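Local coordinates for uncharacterized hypothetical protein (Parabacteroides merdae, PDB 4EI0) that is of unknown function but belongs to the DUF4466 family and is built largely of antiparallel beta-sheets, at residues B[32-43]-B[107-118]; B[66-74]-B[83-92]. All coordinates share one frame; numbering follows the deposited sequence.

Interaction 1: B[32-43]-B[107-118]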
loop_
_atom_site.group_PDB
_atom_site.type_symbol
_atom_site.label_atom_id
_atom_site.label_comp_id
_atom_site.label_asym_id
_atom_site.label_seq_id
_atom_site.Cartn_x
_atom_site.Cartn_y
_atom_site.Cartn_z
ATOM N N VAL B 32 30.548 5.914 -11.764
ATOM C CA VAL B 32 30.843 4.485 -11.929
ATOM C C VAL B 32 30.928 3.749 -10.599
ATOM O O VAL B 32 31.467 4.279 -9.626
ATOM C CB VAL B 32 32.118 4.258 -12.786
ATOM C CG1 VAL B 32 32.490 2.779 -12.814
ATOM C CG2 VAL B 32 31.877 4.767 -14.222
ATOM N N GLY B 33 30.308 2.565 -10.538
ATOM C CA GLY B 33 30.278 1.803 -9.297
ATOM C C GLY B 33 29.082 2.146 -8.432
ATOM O O GLY B 33 28.755 1.389 -7.571
ATOM N N ASN B 34 28.427 3.278 -8.644
ATOM C CA ASN B 34 27.266 3.678 -7.798
ATOM C C ASN B 34 25.971 3.246 -8.520
ATOM O O ASN B 34 25.950 2.853 -9.682
ATOM C CB ASN B 34 27.176 5.228 -7.635
ATOM C CG ASN B 34 28.056 5.782 -6.525
ATOM O OD1 ASN B 34 28.725 5.049 -5.861
ATOM N ND2 ASN B 34 28.054 7.114 -6.352
ATOM N N GLU B 35 24.884 3.360 -7.818
ATOM C CA GLU B 35 23.602 3.011 -8.394
ATOM C C GLU B 35 22.827 4.234 -8.883
ATOM O O GLU B 35 23.005 5.343 -8.359
ATOM C CB GLU B 35 22.828 2.189 -7.365
ATOM C CG GLU B 35 22.432 2.932 -6.127
ATOM C CD GLU B 35 22.039 2.018 -4.960
ATOM O OE1 GLU B 35 22.483 0.844 -4.835
ATOM O OE2 GLU B 35 21.239 2.512 -4.159
ATOM N N ILE B 36 22.001 4.041 -9.913
ATOM C CA ILE B 36 20.925 4.971 -10.265
ATOM C C ILE B 36 19.642 4.187 -9.933
ATOM O O ILE B 36 19.432 3.040 -10.390
ATOM C CB ILE B 36 20.885 5.369 -11.744
ATOM C CG1 ILE B 36 22.267 5.780 -12.210
ATOM C CG2 ILE B 36 19.850 6.460 -11.989
ATOM C CD1 ILE B 36 22.300 6.327 -13.617
ATOM N N GLU B 37 18.835 4.790 -9.084
ATOM C CA GLU B 37 17.644 4.159 -8.534
ATOM C C GLU B 37 16.382 4.754 -9.126
ATOM O O GLU B 37 16.255 5.986 -9.213
ATOM C CB GLU B 37 17.603 4.392 -7.053
ATOM C CG GLU B 37 16.459 3.665 -6.368
ATOM C CD GLU B 37 16.376 3.971 -4.892
ATOM O OE1 GLU B 37 17.389 4.403 -4.297
ATOM O OE2 GLU B 37 15.295 3.774 -4.325
ATOM N N PHE B 38 15.458 3.876 -9.498
ATOM C CA PHE B 38 14.202 4.257 -10.146
ATOM C C PHE B 38 13.027 3.612 -9.359
ATOM O O PHE B 38 13.194 2.540 -8.772
ATOM C CB PHE B 38 14.176 3.787 -11.604
ATOM C CG PHE B 38 15.176 4.455 -12.506
ATOM C CD1 PHE B 38 16.464 3.989 -12.589
ATOM C CD2 PHE B 38 14.827 5.555 -13.235
ATOM C CE1 PHE B 38 17.382 4.608 -13.416
ATOM C CE2 PHE B 38 15.742 6.194 -14.055
ATOM C CZ PHE B 38 17.021 5.712 -14.149
ATOM N N ALA B 39 11.862 4.262 -9.350
ATOM C CA ALA B 39 10.639 3.709 -8.766
ATOM C C ALA B 39 9.644 3.562 -9.911
ATOM O O ALA B 39 9.216 4.564 -10.478
ATOM C CB ALA B 39 10.085 4.615 -7.677
ATOM N N TYR B 40 9.350 2.316 -10.290
ATOM C CA TYR B 40 8.521 1.994 -11.457
ATOM C C TYR B 40 7.144 1.560 -10.930
ATOM O O TYR B 40 7.040 0.512 -10.304
ATOM C CB TYR B 40 9.105 0.869 -12.258
ATOM C CG TYR B 40 8.368 0.488 -13.541
ATOM C CD1 TYR B 40 7.856 1.448 -14.399
ATOM C CD2 TYR B 40 8.220 -0.851 -13.908
ATOM C CE1 TYR B 40 7.186 1.097 -15.568
ATOM C CE2 TYR B 40 7.572 -1.215 -15.097
ATOM C CZ TYR B 40 7.064 -0.235 -15.928
ATOM O OH TYR B 40 6.422 -0.595 -17.110
ATOM N N ALA B 41 6.123 2.382 -11.207
ATOM C CA ALA B 41 4.734 2.169 -10.783
ATOM C C ALA B 41 3.921 1.583 -11.908
ATOM O O ALA B 41 3.982 2.078 -13.039
ATOM C CB ALA B 41 4.110 3.491 -10.352
HETATM N N MSE B 42 3.105 0.587 -11.575
HETATM C CA MSE B 42 2.222 -0.095 -12.534
HETATM C C MSE B 42 0.837 -0.240 -11.933
HETATM O O MSE B 42 0.702 -0.359 -10.730
HETATM C CB MSE B 42 2.773 -1.497 -12.837
HETATM C CG MSE B 42 4.205 -1.504 -13.324
HETATM SE SE MSE B 42 5.104 -3.166 -12.941
HETATM C CE MSE B 42 5.501 -2.591 -11.042
ATOM N N ALA B 43 -0.204 -0.212 -12.752
ATOM C CA ALA B 43 -1.595 -0.346 -12.233
ATOM C C ALA B 43 -2.521 -0.823 -13.340
ATOM O O ALA B 43 -2.364 -0.424 -14.486
ATOM C CB ALA B 43 -2.132 0.969 -11.638
ATOM N N ALA B 107 -1.707 -3.482 -8.569
ATOM C CA ALA B 107 -0.938 -2.232 -8.500
ATOM C C ALA B 107 0.316 -2.471 -7.696
ATOM O O ALA B 107 0.278 -3.136 -6.653
ATOM C CB ALA B 107 -1.756 -1.039 -7.942
ATOM N N ALA B 108 1.445 -1.984 -8.207
ATOM C CA ALA B 108 2.704 -2.155 -7.453
ATOM C C ALA B 108 3.691 -1.075 -7.877
ATOM O O ALA B 108 3.586 -0.503 -8.949
ATOM C CB ALA B 108 3.310 -3.506 -7.707
ATOM N N THR B 109 4.633 -0.799 -6.991
ATOM C CA THR B 109 5.782 0.053 -7.299
ATOM C C THR B 109 7.051 -0.650 -6.931
ATOM O O THR B 109 7.241 -1.017 -5.781
ATOM C CB THR B 109 5.724 1.356 -6.528
ATOM O OG1 THR B 109 4.535 2.020 -6.861
ATOM C CG2 THR B 109 6.918 2.273 -6.864
ATOM N N LEU B 110 7.850 -0.942 -7.930
ATOM C CA LEU B 110 9.062 -1.708 -7.753
ATOM C C LEU B 110 10.217 -0.780 -7.953
ATOM O O LEU B 110 10.144 0.110 -8.804
ATOM C CB LEU B 110 9.178 -2.836 -8.772
ATOM C CG LEU B 110 8.144 -3.974 -8.734
ATOM C CD1 LEU B 110 8.418 -4.858 -9.929
ATOM C CD2 LEU B 110 8.215 -4.738 -7.401
ATOM N N ARG B 111 11.262 -0.980 -7.142
ATOM C CA ARG B 111 12.516 -0.225 -7.257
ATOM C C ARG B 111 13.526 -0.972 -8.069
ATOM O O ARG B 111 13.781 -2.160 -7.826
ATOM C CB ARG B 111 13.032 0.062 -5.883
ATOM C CG ARG B 111 12.117 1.046 -5.178
ATOM C CD ARG B 111 12.523 1.272 -3.747
ATOM N NE ARG B 111 11.541 2.143 -3.149
ATOM C CZ ARG B 111 11.423 2.355 -1.855
ATOM N NH1 ARG B 111 12.229 1.754 -1.002
ATOM N NH2 ARG B 111 10.466 3.144 -1.427
ATOM N N TYR B 112 14.071 -0.296 -9.078
ATOM C CA TYR B 112 15.133 -0.822 -9.926
ATOM C C TYR B 112 16.416 -0.063 -9.634
ATOM O O TYR B 112 16.405 1.178 -9.529
ATOM C CB TYR B 112 14.751 -0.653 -11.383
ATOM C CG TYR B 112 15.844 -0.854 -12.423
ATOM C CD1 TYR B 112 16.286 -2.114 -12.778
ATOM C CD2 TYR B 112 16.373 0.221 -13.109
ATOM C CE1 TYR B 112 17.266 -2.299 -13.728
ATOM C CE2 TYR B 112 17.362 0.054 -14.051
ATOM C CZ TYR B 112 17.791 -1.197 -14.366
ATOM O OH TYR B 112 18.730 -1.364 -15.337
ATOM N N TYR B 113 17.492 -0.824 -9.510
ATOM C CA TYR B 113 18.822 -0.335 -9.207
ATOM C C TYR B 113 19.756 -0.692 -10.356
ATOM O O TYR B 113 19.978 -1.866 -10.641
ATOM C CB TYR B 113 19.298 -0.974 -7.907
ATOM C CG TYR B 113 18.461 -0.564 -6.728
ATOM C CD1 TYR B 113 18.765 0.572 -5.995
ATOM C CD2 TYR B 113 17.373 -1.316 -6.341
ATOM C CE1 TYR B 113 18.009 0.940 -4.902
ATOM C CE2 TYR B 113 16.606 -0.964 -5.258
ATOM C CZ TYR B 113 16.926 0.160 -4.548
ATOM O OH TYR B 113 16.136 0.495 -3.529
ATOM N N TYR B 114 20.236 0.325 -11.070
ATOM C CA TYR B 114 21.198 0.149 -12.123
ATOM C C TYR B 114 22.560 0.446 -11.510
ATOM O O TYR B 114 22.772 1.559 -11.021
ATOM C CB TYR B 114 20.935 1.124 -13.237
ATOM C CG TYR B 114 21.919 1.135 -14.355
ATOM C CD1 TYR B 114 21.869 0.176 -15.345
ATOM C CD2 TYR B 114 22.863 2.145 -14.488
ATOM C CE1 TYR B 114 22.736 0.201 -16.437
ATOM C CE2 TYR B 114 23.741 2.184 -15.586
ATOM C CZ TYR B 114 23.692 1.210 -16.537
ATOM O OH TYR B 114 24.519 1.214 -17.606
ATOM N N ILE B 115 23.484 -0.520 -11.548
ATOM C CA ILE B 115 24.851 -0.281 -11.030
ATOM C C ILE B 115 25.666 0.172 -12.252
ATOM O O ILE B 115 25.761 -0.540 -13.224
ATOM C CB ILE B 115 25.463 -1.504 -10.356
ATOM C CG1 ILE B 115 24.557 -2.080 -9.263
ATOM C CG2 ILE B 115 26.791 -1.131 -9.677
ATOM C CD1 ILE B 115 24.222 -1.120 -8.131
ATOM N N ILE B 116 26.201 1.398 -12.197
ATOM C CA ILE B 116 26.871 2.069 -13.310
ATOM C C ILE B 116 28.148 1.331 -13.627
ATOM O O ILE B 116 28.969 1.148 -12.744
ATOM C CB ILE B 116 27.122 3.600 -12.981
ATOM C CG1 ILE B 116 25.809 4.315 -12.683
ATOM C CG2 ILE B 116 27.822 4.320 -14.089
ATOM C CD1 ILE B 116 25.930 5.654 -11.985
ATOM N N PRO B 117 28.303 0.834 -14.890
ATOM C CA PRO B 117 29.460 -0.018 -15.208
ATOM C C PRO B 117 30.587 0.860 -15.740
ATOM O O PRO B 117 30.316 1.965 -16.213
ATOM C CB PRO B 117 28.933 -0.887 -16.331
ATOM C CG PRO B 117 28.043 0.081 -17.107
ATOM C CD PRO B 117 27.362 0.879 -16.036
ATOM N N GLU B 118 31.824 0.375 -15.652
ATOM C CA GLU B 118 32.997 1.072 -16.214
ATOM C C GLU B 118 32.768 1.510 -17.653
ATOM O O GLU B 118 33.162 2.601 -18.038
ATOM C CB GLU B 118 34.238 0.167 -16.132
ATOM C CG GLU B 118 35.515 0.750 -16.763
ATOM C CD GLU B 118 35.904 2.085 -16.122
ATOM O OE1 GLU B 118 35.695 2.275 -14.918
ATOM O OE2 GLU B 118 36.378 2.970 -16.823
#

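Interaction 2: B[66-74]-B[83-92]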
loop_
_atom_site.group_PDB
_atom_site.type_symbol
_atom_site.label_atom_id
_atom_site.label_comp_id
_atom_site.label_asym_id
_atom_site.label_seq_id
_atom_site.Cartn_x
_atom_site.Cartn_y
_atom_site.Cartn_z
ATOM N N THR B 66 22.920 -5.074 -10.630
ATOM C CA THR B 66 21.751 -4.412 -11.245
ATOM C C THR B 66 20.508 -5.351 -11.052
ATOM O O THR B 66 20.573 -6.547 -11.342
ATOM C CB THR B 66 22.000 -4.200 -12.722
ATOM O OG1 THR B 66 23.101 -3.299 -12.855
ATOM C CG2 THR B 66 20.781 -3.645 -13.448
ATOM N N TYR B 67 19.462 -4.864 -10.418
ATOM C CA TYR B 67 18.315 -5.696 -10.115
ATOM C C TYR B 67 17.045 -4.876 -9.853
ATOM O O TYR B 67 17.111 -3.668 -9.668
ATOM C CB TYR B 67 18.606 -6.613 -8.895
ATOM C CG TYR B 67 18.552 -5.946 -7.576
ATOM C CD1 TYR B 67 19.382 -4.919 -7.282
ATOM C CD2 TYR B 67 17.657 -6.361 -6.585
ATOM C CE1 TYR B 67 19.337 -4.282 -6.079
ATOM C CE2 TYR B 67 17.611 -5.734 -5.361
ATOM C CZ TYR B 67 18.454 -4.694 -5.121
ATOM O OH TYR B 67 18.449 -4.024 -3.940
ATOM N N PHE B 68 15.899 -5.575 -9.858
ATOM C CA PHE B 68 14.656 -5.091 -9.279
ATOM C C PHE B 68 14.558 -5.702 -7.906
ATOM O O PHE B 68 14.664 -6.896 -7.759
ATOM C CB PHE B 68 13.463 -5.627 -10.056
ATOM C CG PHE B 68 12.967 -4.758 -11.154
ATOM C CD1 PHE B 68 12.360 -3.537 -10.877
ATOM C CD2 PHE B 68 12.950 -5.220 -12.452
ATOM C CE1 PHE B 68 11.816 -2.755 -11.891
ATOM C CE2 PHE B 68 12.431 -4.436 -13.452
ATOM C CZ PHE B 68 11.846 -3.214 -13.169
ATOM N N ASP B 69 14.317 -4.895 -6.893
ATOM C CA ASP B 69 14.010 -5.405 -5.576
ATOM C C ASP B 69 12.612 -6.053 -5.748
ATOM O O ASP B 69 11.765 -5.515 -6.457
ATOM C CB ASP B 69 14.100 -4.191 -4.612
ATOM C CG ASP B 69 13.511 -4.389 -3.229
ATOM O OD1 ASP B 69 12.664 -5.234 -2.989
ATOM O OD2 ASP B 69 13.836 -3.548 -2.367
ATOM N N PRO B 70 12.410 -7.238 -5.167
ATOM C CA PRO B 70 11.181 -7.971 -5.399
ATOM C C PRO B 70 9.992 -7.462 -4.567
ATOM O O PRO B 70 8.899 -8.074 -4.633
ATOM C CB PRO B 70 11.558 -9.424 -5.017
ATOM C CG PRO B 70 12.613 -9.253 -3.952
ATOM C CD PRO B 70 13.357 -7.996 -4.300
ATOM N N ASN B 71 10.180 -6.430 -3.724
ATOM C CA ASN B 71 9.081 -5.930 -2.920
ATOM C C ASN B 71 8.388 -4.785 -3.598
ATOM O O ASN B 71 9.033 -3.936 -4.136
ATOM C CB ASN B 71 9.532 -5.462 -1.559
ATOM C CG ASN B 71 10.117 -6.582 -0.746
ATOM O OD1 ASN B 71 9.411 -7.369 -0.128
ATOM N ND2 ASN B 71 11.416 -6.634 -0.717
ATOM N N SER B 72 7.069 -4.770 -3.568
ATOM C CA SER B 72 6.365 -3.571 -3.942
ATOM C C SER B 72 6.291 -2.727 -2.695
ATOM O O SER B 72 6.048 -3.226 -1.621
ATOM C CB SER B 72 4.968 -3.853 -4.488
ATOM O OG SER B 72 4.222 -2.656 -4.573
ATOM N N TYR B 73 6.533 -1.432 -2.865
ATOM C CA TYR B 73 6.525 -0.453 -1.783
ATOM C C TYR B 73 5.215 0.295 -1.856
ATOM O O TYR B 73 5.066 1.129 -2.706
ATOM C CB TYR B 73 7.745 0.497 -1.939
ATOM C CG TYR B 73 9.018 -0.268 -1.562
ATOM C CD1 TYR B 73 9.428 -0.344 -0.230
ATOM C CD2 TYR B 73 9.724 -0.978 -2.500
ATOM C CE1 TYR B 73 10.530 -1.100 0.124
ATOM C CE2 TYR B 73 10.819 -1.733 -2.156
ATOM C CZ TYR B 73 11.215 -1.789 -0.828
ATOM O OH TYR B 73 12.268 -2.591 -0.463
ATOM N N TYR B 74 4.284 -0.029 -0.957
ATOM C CA TYR B 74 3.029 0.663 -0.784
ATOM C C TYR B 74 3.275 1.736 0.323
ATOM O O TYR B 74 4.272 1.681 1.024
ATOM C CB TYR B 74 1.884 -0.347 -0.410
ATOM C CG TYR B 74 1.658 -1.393 -1.495
ATOM C CD1 TYR B 74 1.031 -1.053 -2.693
ATOM C CD2 TYR B 74 2.144 -2.672 -1.359
ATOM C CE1 TYR B 74 0.855 -1.976 -3.701
ATOM C CE2 TYR B 74 1.976 -3.601 -2.369
ATOM C CZ TYR B 74 1.306 -3.250 -3.524
ATOM O OH TYR B 74 1.257 -4.152 -4.566
ATOM N N PRO B 83 6.901 -2.498 2.424
ATOM C CA PRO B 83 7.326 -3.477 1.460
ATOM C C PRO B 83 6.488 -4.779 1.606
ATOM O O PRO B 83 6.245 -5.235 2.732
ATOM C CB PRO B 83 8.792 -3.713 1.812
ATOM C CG PRO B 83 8.898 -3.383 3.233
ATOM C CD PRO B 83 7.864 -2.357 3.540
ATOM N N VAL B 84 6.032 -5.283 0.466
ATOM C CA VAL B 84 5.271 -6.526 0.356
ATOM C C VAL B 84 5.956 -7.326 -0.734
ATOM O O VAL B 84 6.150 -6.851 -1.879
ATOM C CB VAL B 84 3.778 -6.278 -0.000
ATOM C CG1 VAL B 84 3.046 -7.626 -0.158
ATOM C CG2 VAL B 84 3.138 -5.373 1.025
ATOM N N LYS B 85 6.354 -8.537 -0.424
ATOM C CA LYS B 85 7.214 -9.331 -1.376
ATOM C C LYS B 85 6.319 -10.013 -2.397
ATOM O O LYS B 85 5.847 -11.117 -2.210
ATOM C CB LYS B 85 8.100 -10.351 -0.629
ATOM C CG LYS B 85 9.076 -11.156 -1.511
ATOM C CD LYS B 85 10.469 -11.319 -0.913
ATOM C CE LYS B 85 11.301 -12.389 -1.641
ATOM N NZ LYS B 85 12.062 -13.314 -0.744
ATOM N N VAL B 86 6.124 -9.337 -3.523
ATOM C CA VAL B 86 5.134 -9.753 -4.507
ATOM C C VAL B 86 5.748 -10.424 -5.720
ATOM O O VAL B 86 5.034 -10.959 -6.562
ATOM C CB VAL B 86 4.265 -8.565 -4.966
ATOM C CG1 VAL B 86 3.386 -8.023 -3.814
ATOM C CG2 VAL B 86 5.126 -7.486 -5.548
ATOM N N CYS B 87 7.060 -10.410 -5.807
ATOM C CA CYS B 87 7.779 -10.977 -6.943
ATOM C C CYS B 87 8.778 -12.010 -6.543
ATOM O O CYS B 87 9.256 -12.057 -5.385
ATOM C CB CYS B 87 8.558 -9.893 -7.685
ATOM S SG CYS B 87 7.620 -8.586 -8.467
ATOM N N SER B 88 9.144 -12.845 -7.510
ATOM C CA SER B 88 10.315 -13.714 -7.323
ATOM C C SER B 88 11.558 -12.874 -7.659
ATOM O O SER B 88 11.436 -11.738 -8.086
ATOM C CB SER B 88 10.202 -14.939 -8.204
ATOM O OG SER B 88 9.767 -14.555 -9.502
ATOM N N ASP B 89 12.756 -13.412 -7.468
ATOM C CA ASP B 89 13.961 -12.609 -7.697
ATOM C C ASP B 89 14.075 -12.187 -9.156
ATOM O O ASP B 89 13.680 -12.923 -10.058
ATOM C CB ASP B 89 15.237 -13.344 -7.284
ATOM C CG ASP B 89 15.283 -13.666 -5.769
ATOM O OD1 ASP B 89 14.750 -12.873 -4.991
ATOM O OD2 ASP B 89 15.876 -14.700 -5.376
ATOM N N SER B 90 14.627 -10.997 -9.384
ATOM C CA SER B 90 14.890 -10.557 -10.747
ATOM C C SER B 90 16.040 -11.318 -11.371
ATOM O O SER B 90 16.885 -11.925 -10.685
ATOM C CB SER B 90 15.149 -9.044 -10.822
ATOM O OG SER B 90 16.314 -8.640 -10.210
ATOM N N GLN B 91 16.039 -11.311 -12.686
ATOM C CA GLN B 91 17.094 -11.891 -13.461
ATOM C C GLN B 91 17.568 -10.864 -14.446
ATOM O O GLN B 91 16.762 -10.282 -15.168
ATOM C CB GLN B 91 16.592 -13.070 -14.277
ATOM C CG GLN B 91 16.011 -14.196 -13.438
ATOM C CD GLN B 91 15.361 -15.252 -14.326
ATOM O OE1 GLN B 91 14.154 -15.473 -14.268
ATOM N NE2 GLN B 91 16.160 -15.858 -15.207
ATOM N N THR B 92 18.870 -10.684 -14.539
ATOM C CA THR B 92 19.436 -9.712 -15.521
ATOM C C THR B 92 20.342 -10.448 -16.484
ATOM O O THR B 92 21.176 -11.265 -16.081
ATOM C CB THR B 92 20.210 -8.597 -14.794
ATOM O OG1 THR B 92 19.330 -7.888 -13.924
ATOM C CG2 THR B 92 20.857 -7.602 -15.771
HETATM O O HOH W 1 18.818 -8.911 -11.528
HETATM O O HOH W 2 15.496 -9.456 -7.123
#

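Interaction 1: B[32-43]-B[107-118]
Tyr113 lies between two acidic side chains of the neighbouring strand, Glu37 directly opposite it and Glu35 diagonally across. Glu37 runs alongside the ring in the same direction, its chain extended and its chi1 of -175° carrying CG away from the backbone N, and brings CD to 3.4 Å from Tyr113 CE1; its carboxylate and the ring are inclined by 37°. Glu35 also lies alongside the ring, nearer its root, but from a different first torsion, with OE2 3.6 Å from Tyr113 CD1. Arg111 also lies alongside Glu37, but no N-H is aimed at the acid: Glu37 OE2 and Arg111 NE are 4.3 Å apart, and their salt bridges go to Arg23 and Asp81 respectively.

The opposite face of the sheet is largely aromatic and aliphatic. Phe38 CD1 meets the edge of the Tyr112 ring, near its plane, at 3.8 Å from Tyr112 CD2. At one end Ile36 CG1 packs on Ile116 CD1 at 3.7 Å, the two side chains crossing at about a right angle. At the other, the selenomethionine Met42 bends at chi3 (-82°), which returns CE toward the partner strand and sets it 3.8 Å from Leu110 CG.

Ten backbone hydrogen bonds join the antiparallel segments, from Met42 with Ala108 to Gly33 N on Ile116 O (2.9 Å), carrying the pairing past the regular strands. Strand 17-22 flanks 35-43, and strand 67-75 flanks 107-115. The face of Tyr40, Met42, Tyr112 and Tyr114 packs on strands 51-58 and 124-133 of a second sheet, as in a beta-sandwich.

Interaction 2: B[66-74]-B[83-92]
Pro83 sets its CB 3.6 Å from Tyr73 CE1, its ring crossing the tyrosine at a slant, and also reaches Asn71 CB. At Val84 the backbone pairs in both directions with Ser72, Ser72 N reaching Val84 O at 2.8 Å, while Val84 CG2 meets the edge of the Tyr74 ring, 3.7 Å from Tyr74 CD2. Lys85 passes its CB within 3.3 Å of Asn71 OD1. Asn71 ND2 donates to Asp69 OD1, which also accepts from Asn71 N in an Asx turn; Tyr73 OH donates to Asp69 OD2 at 2.6 Å.

Regular pairing then gives way to a fork: Val86 N and Cys87 N both donate to Pro70 O, each at 3.2 Å with a bent N-H angle (135° at Val86) and each in the carbonyl plane. Val86 CG2 rests on Ser72 CB, and Cys87 CB packs against the proline ring. Further on, Ser90 holds OG between its backbone N and carbonyl carbon (chi1 67°), which presents the hydroxyl to Phe68 N at 3.1 Å. One water bridges Ser90 N to Phe68 O; another joins Ser90 OG, Thr66 O and Thr92 OG1, the last also bonded to Thr97.

The strands of the hairpin 67-75/81-85 are thus paired directly, with apolar contacts beside the bonds, whereas the departing chain is held by one shared carbonyl, a serine hydroxyl and two waters. Such bonding satisfies backbone polar groups where the strands separate, and Asp69, bonded to Asn71 and Tyr73, probably restrains the turn that interrupts strand 67-75.

How the interactions relate
Interactions 1 and 2 have centres about 11 Å apart and share one antiparallel sheet, in which strand 107-115 borders strand 67-75. Across that sheet the order is 17-22, 35-43, 107-115, 67-75, 81-85, so interaction 1 supplies a central pairing and interaction 2 an outer one. In sequence, both segments of interaction 2 fall between 32-43 and 107-118. The two meet where Tyr113 N probably bonds to Tyr67 O at 2.9 Å and where Tyr74 OH probably bonds to Ala107 O. Beyond 81-85, segment 83-92 leads into strand 91-93 of the second sheet, while Tyr74 stacks on Tyr74 of the second subunit, so interaction 2 forms part of the subunit interface, which interaction 1 touches through Ala107.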